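Local coordinates for putative metal resistance protein (Proteus mirabilis, PDB 6C29), which probably acts as a membrane protein-disulfide reductase, its N-terminal periplasmic part, described here, being a tandem immunoglobulin-fold domain that primes the trimeric disulfide isomerase ScsC, at residues N13-V18 with L111-N116; V54-N59 with W69-P74; G107-S112 with T121-N126. All coordinates share one frame; numbering follows the deposited sequence. Where two conformers were deposited one is given.

Interaction 1: N13-V18 with L111-N116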
loop_
_atom_site.group_PDB
_atom_site.type_symbol
_atom_site.label_atom_id
_atom_site.label_comp_id
_atom_site.label_asym_id
_atom_site.label_seq_id
_atom_site.Cartn_x
_atom_site.Cartn_y
_atom_site.Cartn_z
ATOM N N ASN A 13 -18.045 -14.487 0.728
ATOM C CA ASN A 13 -16.700 -14.323 1.286
ATOM C C ASN A 13 -16.722 -14.509 2.797
ATOM O O ASN A 13 -17.136 -13.599 3.528
ATOM C CB ASN A 13 -16.160 -12.948 0.907
ATOM C CG ASN A 13 -14.739 -12.723 1.385
ATOM O OD1 ASN A 13 -14.367 -13.181 2.461
ATOM N ND2 ASN A 13 -13.951 -11.982 0.612
ATOM N N ASP A 14 -16.272 -15.675 3.254
ATOM C CA ASP A 14 -16.323 -16.016 4.668
ATOM C C ASP A 14 -15.053 -15.654 5.417
ATOM O O ASP A 14 -14.886 -16.068 6.570
ATOM C CB ASP A 14 -16.599 -17.517 4.827
ATOM C CG ASP A 14 -15.495 -18.399 4.227
ATOM O OD1 ASP A 14 -14.381 -17.903 3.908
ATOM O OD2 ASP A 14 -15.756 -19.618 4.061
ATOM N N HIS A 15 -14.166 -14.903 4.766
ATOM C CA HIS A 15 -12.840 -14.656 5.342
ATOM C C HIS A 15 -12.429 -13.194 5.433
ATOM O O HIS A 15 -11.246 -12.902 5.681
ATOM C CB HIS A 15 -11.770 -15.399 4.538
ATOM C CG HIS A 15 -11.707 -14.973 3.114
ATOM N ND1 HIS A 15 -12.341 -15.668 2.102
ATOM C CD2 HIS A 15 -11.118 -13.904 2.533
ATOM C CE1 HIS A 15 -12.126 -15.048 0.959
ATOM N NE2 HIS A 15 -11.386 -13.971 1.194
ATOM N N ALA A 16 -13.345 -12.290 5.153
ATOM C CA ALA A 16 -13.097 -10.871 5.350
ATOM C C ALA A 16 -14.295 -10.172 5.929
ATOM O O ALA A 16 -15.436 -10.525 5.665
ATOM C CB ALA A 16 -12.691 -10.202 4.052
ATOM N N GLN A 17 -14.028 -9.149 6.725
ATOM C CA GLN A 17 -15.041 -8.214 7.150
ATOM C C GLN A 17 -14.449 -6.821 6.924
ATOM O O GLN A 17 -13.250 -6.634 7.152
ATOM C CB GLN A 17 -15.365 -8.349 8.625
ATOM C CG GLN A 17 -15.635 -9.663 9.239
ATOM C CD GLN A 17 -15.930 -9.423 10.705
ATOM O OE1 GLN A 17 -15.138 -9.778 11.572
ATOM N NE2 GLN A 17 -17.021 -8.731 10.979
ATOM N N VAL A 18 -15.287 -5.855 6.535
ATOM C CA VAL A 18 -14.800 -4.495 6.337
ATOM C C VAL A 18 -15.710 -3.484 6.983
ATOM O O VAL A 18 -16.892 -3.707 7.180
ATOM C CB VAL A 18 -14.621 -4.126 4.828
ATOM C CG1 VAL A 18 -13.803 -5.219 4.070
ATOM C CG2 VAL A 18 -15.946 -3.884 4.159
ATOM N N LEU A 111 -12.500 -5.463 -2.968
ATOM C CA LEU A 111 -11.473 -5.981 -2.092
ATOM C C LEU A 111 -10.865 -7.221 -2.680
ATOM O O LEU A 111 -11.567 -8.179 -3.018
ATOM C CB LEU A 111 -12.032 -6.309 -0.710
ATOM C CG LEU A 111 -10.995 -6.841 0.284
ATOM C CD1 LEU A 111 -10.019 -5.767 0.676
ATOM C CD2 LEU A 111 -11.750 -7.349 1.518
ATOM N N SER A 112 -9.554 -7.210 -2.840
ATOM C CA SER A 112 -8.832 -8.395 -3.222
ATOM C C SER A 112 -8.308 -9.123 -2.001
ATOM O O SER A 112 -7.734 -8.498 -1.077
ATOM C CB SER A 112 -7.684 -8.009 -4.119
ATOM O OG SER A 112 -6.995 -6.964 -3.459
ATOM N N THR A 113 -8.534 -10.425 -1.946
ATOM C CA THR A 113 -7.994 -11.238 -0.870
ATOM C C THR A 113 -7.334 -12.422 -1.525
ATOM O O THR A 113 -7.747 -12.865 -2.611
ATOM C CB THR A 113 -9.073 -11.666 0.156
ATOM O OG1 THR A 113 -10.159 -12.335 -0.497
ATOM C CG2 THR A 113 -9.631 -10.430 0.922
ATOM N N CYS A 114 -6.331 -12.950 -0.863
ATOM C CA CYS A 114 -5.563 -14.048 -1.414
ATOM C C CYS A 114 -5.172 -15.093 -0.395
ATOM O O CYS A 114 -4.729 -14.768 0.696
ATOM C CB CYS A 114 -4.307 -13.516 -2.067
ATOM S SG CYS A 114 -3.228 -14.839 -2.661
ATOM N N SER A 115 -5.316 -16.347 -0.777
ATOM C CA SER A 115 -4.743 -17.405 0.014
ATOM C C SER A 115 -3.732 -18.087 -0.922
ATOM O O SER A 115 -2.523 -17.839 -0.818
ATOM C CB SER A 115 -5.848 -18.314 0.570
ATOM O OG SER A 115 -5.366 -19.225 1.548
ATOM N N ASN A 116 -4.224 -18.894 -1.829
ATOM C CA ASN A 116 -3.469 -19.348 -3.007
ATOM C C ASN A 116 -4.145 -18.953 -4.314
ATOM O O ASN A 116 -3.628 -19.220 -5.399
ATOM C CB ASN A 116 -3.313 -20.859 -2.990
ATOM C CG ASN A 116 -4.631 -21.581 -3.210
ATOM O OD1 ASN A 116 -5.650 -21.271 -2.577
ATOM N ND2 ASN A 116 -4.632 -22.522 -4.154
#

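Interaction 2: V54-N59 with W69-P74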
loop_
_atom_site.group_PDB
_atom_site.type_symbol
_atom_site.label_atom_id
_atom_site.label_comp_id
_atom_site.label_asym_id
_atom_site.label_seq_id
_atom_site.Cartn_x
_atom_site.Cartn_y
_atom_site.Cartn_z
ATOM N N VAL A 54 -4.021 -8.136 -7.226
ATOM C CA VAL A 54 -4.767 -6.946 -7.613
ATOM C C VAL A 54 -4.856 -6.022 -6.388
ATOM O O VAL A 54 -5.208 -6.478 -5.303
ATOM C CB VAL A 54 -6.190 -7.311 -8.088
ATOM C CG1 VAL A 54 -6.910 -6.063 -8.519
ATOM C CG2 VAL A 54 -6.111 -8.366 -9.210
ATOM N N ALA A 55 -4.502 -4.757 -6.542
ATOM C CA ALA A 55 -4.602 -3.816 -5.425
ATOM C C ALA A 55 -6.077 -3.562 -5.095
ATOM O O ALA A 55 -6.903 -3.449 -5.999
ATOM C CB ALA A 55 -3.924 -2.510 -5.737
ATOM N N PRO A 56 -6.418 -3.475 -3.796
ATOM C CA PRO A 56 -7.797 -3.057 -3.469
ATOM C C PRO A 56 -8.056 -1.644 -3.949
ATOM O O PRO A 56 -7.142 -0.828 -4.033
ATOM C CB PRO A 56 -7.854 -3.130 -1.946
ATOM C CG PRO A 56 -6.428 -3.072 -1.505
ATOM C CD PRO A 56 -5.597 -3.692 -2.592
ATOM N N GLU A 57 -9.316 -1.343 -4.265
ATOM C CA GLU A 57 -9.673 0.005 -4.699
ATOM C C GLU A 57 -11.132 0.299 -4.384
ATOM O O GLU A 57 -11.911 -0.627 -4.200
ATOM C CB GLU A 57 -9.405 0.176 -6.193
ATOM C CG GLU A 57 -10.316 -0.621 -7.086
ATOM C CD GLU A 57 -10.036 -0.360 -8.557
ATOM O OE1 GLU A 57 -8.944 0.166 -8.869
ATOM O OE2 GLU A 57 -10.935 -0.604 -9.388
ATOM N N ILE A 58 -11.480 1.585 -4.336
ATOM C CA ILE A 58 -12.853 2.015 -4.157
ATOM C C ILE A 58 -13.239 2.888 -5.333
ATOM O O ILE A 58 -12.499 3.804 -5.713
ATOM C CB ILE A 58 -13.077 2.814 -2.851
ATOM C CG1 ILE A 58 -12.826 1.944 -1.627
ATOM C CG2 ILE A 58 -14.514 3.340 -2.798
ATOM C CD1 ILE A 58 -12.799 2.720 -0.315
ATOM N N ASN A 59 -14.426 2.632 -5.858
ATOM C CA ASN A 59 -15.036 3.501 -6.854
ATOM C C ASN A 59 -16.247 4.166 -6.228
ATOM O O ASN A 59 -17.210 3.503 -5.829
ATOM C CB ASN A 59 -15.377 2.688 -8.090
ATOM C CG ASN A 59 -14.111 2.192 -8.812
ATOM O OD1 ASN A 59 -13.461 2.951 -9.538
ATOM N ND2 ASN A 59 -13.753 0.920 -8.605
ATOM N N TRP A 69 -5.222 7.908 -1.184
ATOM C CA TRP A 69 -5.281 6.619 -0.495
ATOM C C TRP A 69 -3.907 6.392 0.134
ATOM O O TRP A 69 -2.892 6.276 -0.562
ATOM C CB TRP A 69 -5.622 5.497 -1.465
ATOM C CG TRP A 69 -5.769 4.123 -0.901
ATOM C CD1 TRP A 69 -4.798 3.397 -0.260
ATOM C CD2 TRP A 69 -6.923 3.284 -0.965
ATOM N NE1 TRP A 69 -5.292 2.161 0.085
ATOM C CE2 TRP A 69 -6.602 2.070 -0.324
ATOM C CE3 TRP A 69 -8.214 3.449 -1.489
ATOM C CZ2 TRP A 69 -7.496 1.019 -0.217
ATOM C CZ3 TRP A 69 -9.102 2.417 -1.373
ATOM C CH2 TRP A 69 -8.748 1.211 -0.732
ATOM N N HIS A 70 -3.870 6.390 1.450
ATOM C CA HIS A 70 -2.604 6.228 2.148
ATOM C C HIS A 70 -2.398 4.743 2.366
ATOM O O HIS A 70 -3.272 4.028 2.861
ATOM C CB HIS A 70 -2.598 6.955 3.493
ATOM C CG HIS A 70 -2.824 8.423 3.401
ATOM N ND1 HIS A 70 -1.808 9.321 3.160
ATOM C CD2 HIS A 70 -3.946 9.162 3.566
ATOM C CE1 HIS A 70 -2.301 10.548 3.160
ATOM N NE2 HIS A 70 -3.595 10.478 3.398
ATOM N N TRP A 71 -1.230 4.255 1.981
ATOM C CA TRP A 71 -0.950 2.840 2.079
ATOM C C TRP A 71 -0.079 2.540 3.283
ATOM O O TRP A 71 1.069 2.981 3.337
ATOM C CB TRP A 71 -0.253 2.340 0.820
ATOM C CG TRP A 71 -1.103 2.400 -0.406
ATOM C CD1 TRP A 71 -1.181 3.419 -1.293
ATOM C CD2 TRP A 71 -2.002 1.382 -0.871
ATOM N NE1 TRP A 71 -2.081 3.112 -2.298
ATOM C CE2 TRP A 71 -2.603 1.867 -2.052
ATOM C CE3 TRP A 71 -2.377 0.124 -0.395
ATOM C CZ2 TRP A 71 -3.549 1.110 -2.763
ATOM C CZ3 TRP A 71 -3.294 -0.622 -1.114
ATOM C CH2 TRP A 71 -3.887 -0.119 -2.263
ATOM N N PRO A 72 -0.577 1.783 4.247
ATOM C CA PRO A 72 0.270 1.364 5.349
ATOM C C PRO A 72 1.459 0.589 4.845
ATOM O O PRO A 72 1.403 -0.053 3.772
ATOM C CB PRO A 72 -0.660 0.510 6.210
ATOM C CG PRO A 72 -2.040 1.074 5.886
ATOM C CD PRO A 72 -1.977 1.345 4.433
ATOM N N SER A 73 2.542 0.654 5.600
ATOM C CA SER A 73 3.756 -0.012 5.207
ATOM C C SER A 73 3.453 -1.498 4.976
ATOM O O SER A 73 2.857 -2.130 5.862
ATOM C CB SER A 73 4.828 0.198 6.288
ATOM O OG SER A 73 6.091 -0.109 5.776
ATOM N N PRO A 74 3.853 -2.076 3.823
ATOM C CA PRO A 74 3.436 -3.455 3.514
ATOM C C PRO A 74 4.366 -4.517 4.059
ATOM O O PRO A 74 5.418 -4.234 4.648
ATOM C CB PRO A 74 3.461 -3.478 1.979
ATOM C CG PRO A 74 4.648 -2.580 1.667
ATOM C CD PRO A 74 4.562 -1.461 2.680
#

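Interaction 3: G107-S112 with T121-N126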
loop_
_atom_site.group_PDB
_atom_site.type_symbol
_atom_site.label_atom_id
_atom_site.label_comp_id
_atom_site.label_asym_id
_atom_site.label_seq_id
_atom_site.Cartn_x
_atom_site.Cartn_y
_atom_site.Cartn_z
ATOM N N GLY A 107 -19.881 4.315 -2.097
ATOM C CA GLY A 107 -18.832 3.759 -2.932
ATOM C C GLY A 107 -18.885 2.245 -2.950
ATOM O O GLY A 107 -19.584 1.612 -2.170
ATOM N N VAL A 108 -18.153 1.660 -3.885
ATOM C CA VAL A 108 -17.991 0.222 -3.938
ATOM C C VAL A 108 -16.512 -0.100 -3.810
ATOM O O VAL A 108 -15.691 0.318 -4.631
ATOM C CB VAL A 108 -18.533 -0.356 -5.231
ATOM C CG1 VAL A 108 -18.234 -1.849 -5.294
ATOM C CG2 VAL A 108 -20.033 -0.076 -5.331
ATOM N N LEU A 109 -16.169 -0.800 -2.742
ATOM C CA LEU A 109 -14.835 -1.323 -2.523
ATOM C C LEU A 109 -14.716 -2.662 -3.228
ATOM O O LEU A 109 -15.462 -3.585 -2.894
ATOM C CB LEU A 109 -14.561 -1.515 -1.029
ATOM C CG LEU A 109 -13.348 -2.358 -0.639
ATOM C CD1 LEU A 109 -12.054 -1.644 -0.977
ATOM C CD2 LEU A 109 -13.423 -2.714 0.849
ATOM N N THR A 110 -13.782 -2.797 -4.174
ATOM C CA THR A 110 -13.429 -4.100 -4.720
ATOM C C THR A 110 -12.233 -4.582 -3.920
ATOM O O THR A 110 -11.094 -4.105 -4.107
ATOM C CB THR A 110 -13.121 -4.041 -6.194
ATOM O OG1 THR A 110 -14.286 -3.546 -6.899
ATOM C CG2 THR A 110 -12.720 -5.447 -6.709
ATOM N N LEU A 111 -12.500 -5.463 -2.968
ATOM C CA LEU A 111 -11.473 -5.981 -2.092
ATOM C C LEU A 111 -10.865 -7.221 -2.680
ATOM O O LEU A 111 -11.567 -8.179 -3.018
ATOM C CB LEU A 111 -12.032 -6.309 -0.710
ATOM C CG LEU A 111 -10.995 -6.841 0.284
ATOM C CD1 LEU A 111 -10.019 -5.767 0.676
ATOM C CD2 LEU A 111 -11.750 -7.349 1.518
ATOM N N SER A 112 -9.554 -7.210 -2.840
ATOM C CA SER A 112 -8.832 -8.395 -3.222
ATOM C C SER A 112 -8.308 -9.123 -2.001
ATOM O O SER A 112 -7.734 -8.498 -1.077
ATOM C CB SER A 112 -7.684 -8.009 -4.119
ATOM O OG SER A 112 -6.995 -6.964 -3.459
ATOM N N THR A 121 -13.974 -9.279 -4.243
ATOM C CA THR A 121 -15.277 -9.160 -3.587
ATOM C C THR A 121 -15.662 -7.691 -3.540
ATOM O O THR A 121 -14.865 -6.869 -3.123
ATOM C CB THR A 121 -15.248 -9.733 -2.156
ATOM O OG1 THR A 121 -14.693 -11.054 -2.176
ATOM C CG2 THR A 121 -16.668 -9.745 -1.464
ATOM N N ASP A 122 -16.896 -7.373 -3.904
ATOM C CA ASP A 122 -17.403 -6.002 -3.819
ATOM C C ASP A 122 -18.153 -5.759 -2.514
ATOM O O ASP A 122 -19.026 -6.543 -2.152
ATOM C CB ASP A 122 -18.321 -5.699 -4.988
ATOM C CG ASP A 122 -17.566 -5.443 -6.277
ATOM O OD1 ASP A 122 -16.321 -5.375 -6.263
ATOM O OD2 ASP A 122 -18.239 -5.274 -7.325
ATOM N N TYR A 123 -17.832 -4.662 -1.839
ATOM C CA TYR A 123 -18.515 -4.208 -0.630
ATOM C C TYR A 123 -19.102 -2.831 -0.877
ATOM O O TYR A 123 -18.387 -1.930 -1.299
ATOM C CB TYR A 123 -17.544 -4.164 0.564
ATOM C CG TYR A 123 -17.037 -5.512 0.980
ATOM C CD1 TYR A 123 -15.956 -6.097 0.359
ATOM C CD2 TYR A 123 -17.630 -6.215 2.014
ATOM C CE1 TYR A 123 -15.500 -7.347 0.723
ATOM C CE2 TYR A 123 -17.185 -7.454 2.375
ATOM C CZ TYR A 123 -16.108 -8.015 1.747
ATOM O OH TYR A 123 -15.642 -9.263 2.084
ATOM N N SER A 124 -20.387 -2.644 -0.604
ATOM C CA SER A 124 -21.015 -1.348 -0.791
ATOM C C SER A 124 -20.886 -0.541 0.482
ATOM O O SER A 124 -21.361 -0.965 1.549
ATOM C CB SER A 124 -22.479 -1.511 -1.173
ATOM O OG SER A 124 -22.583 -2.110 -2.442
ATOM N N LEU A 125 -20.206 0.599 0.368
ATOM C CA LEU A 125 -19.942 1.496 1.492
ATOM C C LEU A 125 -20.899 2.676 1.387
ATOM O O LEU A 125 -20.819 3.446 0.467
ATOM C CB LEU A 125 -18.482 1.968 1.458
ATOM C CG LEU A 125 -17.458 0.862 1.307
ATOM C CD1 LEU A 125 -16.075 1.517 1.209
ATOM C CD2 LEU A 125 -17.560 -0.122 2.481
ATOM N N ASN A 126 -21.795 2.811 2.351
ATOM C CA ASN A 126 -22.741 3.903 2.391
ATOM C C ASN A 126 -22.517 4.699 3.667
ATOM O O ASN A 126 -22.665 4.184 4.773
ATOM C CB ASN A 126 -24.166 3.332 2.301
ATOM C CG ASN A 126 -24.368 2.510 1.034
ATOM O OD1 ASN A 126 -24.118 2.981 -0.080
ATOM N ND2 ASN A 126 -24.795 1.264 1.201
HETATM O O HOH W 1 -22.576 1.892 -2.195
HETATM O O HOH W 2 -11.986 -10.611 -1.585
#

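Interaction 1: N13-V18 with L111-N116
Across the interior of the first immunoglobulin-fold domain, Ala-16 and Val-18 of one sheet, and His-15 at the corner before them, face Leu-111 and Thr-113 of the other. The short strand axes run nearly antiparallel, at 153°, and at a closest approach of 9.9 Å the strands meet through their side chains. One polar link stands among them: His-15 NE2 and Thr-113 OG1 are hydrogen-bonded at 2.7 Å, with the hydroxyl lying in the imidazole plane at the ring edge. The bond is close to straight. At His-15, CG sits between the backbone N and the carbonyl carbon (chi1 61°), at the corner the chain turns around Asp-14 and His-15. An Asx turn shapes that corner, Asn-13 OD1 accepting from His-15 N at 2.9 Å, and the same oxygen lies 3.1 Å above the imidazole plane, over the ring centre. Asn-13 ND2 is bonded in turn to Thr-121 on the neighbouring strand, while Trp-42 stacks on the imidazole.

Further along, the chemistry becomes apolar. Leu-111 CD2 touches Ala-16 CB at 3.9 Å and also reaches Val-18 CG1, the leucine and valine meeting tip to tip; the valine contact is less certain, because that side chain has two deposited conformers. Cys-114 points away from this interior, near the end of a hairpin which in DsbD relatives carries the redox cysteines. Aliphatic side chains packed together from two facing sheets are characteristic of an immunoglobulin-type beta-sandwich core, to which the His-Thr bond is an addition here.

Interaction 2: V54-N59 with W69-P74
Trp-69 reaches out to Ile-58 and Pro-56, and its side chain can be followed atom by atom. CB leaves the backbone toward the segment 54-59, and CG stands anti to the backbone N (chi1 -178°). On the five-membered ring, CD1 lies 3.2 Å from the plane of Trp-71, over the centre of that indole. At the far side of the six-membered ring, CZ3 meets Ile-58 CG1 at 3.8 Å, near the indole plane and at its edge, with Ile-58 CD1 almost as close; the two side chains cross at about a right angle. CZ3 also rests 4.1 Å from Glu-57 CA. The neighbouring CH2 is the atom nearest to Pro-56 O, which stands over one face of the ring, displaced toward its rim. That same face receives Trp-71 CZ2, 3.4 Å above the plane, so each indole places an atom over the other.

Trp-71 completes the cluster from the side of the proline. Its CH2 lies 4.0 Å from Pro-56 CG, and Pro-56 O comes to the indole edge, 3.8 Å from CH2. Ala-55 CB approaches CH2 obliquely at 4.2 Å. The proline carbonyl oxygen thus faces one indole and edges the other. Phe-93, on strand 90-97, meets both tryptophan rings, and Ile-95 adds to the packing around Trp-69 and Ile-58.

Farther along the loop, Ser-73 touches strand 226-233 of the second domain. The contact as a whole joins the start of strand 57-60 and the loop before it to the end of strand 68-69 and the loop after it, linking edges of the two sheets of an immunoglobulin-type beta sandwich.

Interaction 3: G107-S112 with T121-N126
Leu-109 and Tyr-123 form the middle hydrogen-bonded pair of an antiparallel beta hairpin, in which the strands 107-112 and 121-126 run at 152° to one another with 4.5 Å between their axes at the closest point. The hairpin makes up two of the three strands of one sheet of the immunoglobulin fold. Gly-107 with Leu-125 and Leu-111 with Thr-121 are hydrogen-bonded pairs as well, each giving two N-H to O bonds, while Val-108 with Ser-124 and Thr-110 with Asp-122 are the non-hydrogen-bonded pairs between them.

The two faces of the hairpin differ sharply. On the interior face, Leu-109, Leu-111, Tyr-123 and Leu-125 pack diagonally across the strands: Leu-111 CD2 touches Tyr-123 CE1 at 3.8 Å, obliquely to the ring, and Leu-109 CB lies 4.1 Å from Leu-125 CD1. The Tyr-123 ring also reaches Ala-16 and Val-18 of the opposing sheet.

The other face, carrying Val-108, Thr-110, Asp-122 and Ser-124, is mostly polar and more exposed. Thr-110 and Asp-122 lie side by side, pointing the same way, and Thr-110 OG1 donates to Asp-122 OD1 at 2.8 Å, meeting it on the syn side but 34° out of the carboxylate plane. Val-108 CG1 packs beside the same carboxylate, 3.8 Å from Asp-122 CG.

Water joins the strands at both ends. One molecule donates to Gly-107 O and to Asn-126 OD1, which is also bonded to Asn-106. At the other end, a second water donates to Leu-111 O and is hydrogen-bonded at 2.8 Å to Thr-121 OG1, its partner besides Asn-13.

All three contacts lie in the first immunoglobulin domain and meet at one three-stranded sheet. Interactions 1 and 3 share strand 104-114: interaction 1 packs it against the opposing sheet through buried side chains, whereas interaction 3 ties it to strand 118-128 by backbone bonds, with one buried and one largely exposed face. Interaction 2 sits on the other flank of that strand, is only partly buried, and relies on aromatic packing without hydrogen bonds between its segments. Ser-112 OG, pointing away from the core of interaction 1, bonds to Val-54 O of interaction 2, and Asn-59 O accepts from Val-108 N; strand 104-114 thus belongs to interactions 1 and 3 and is bonded to interaction 2.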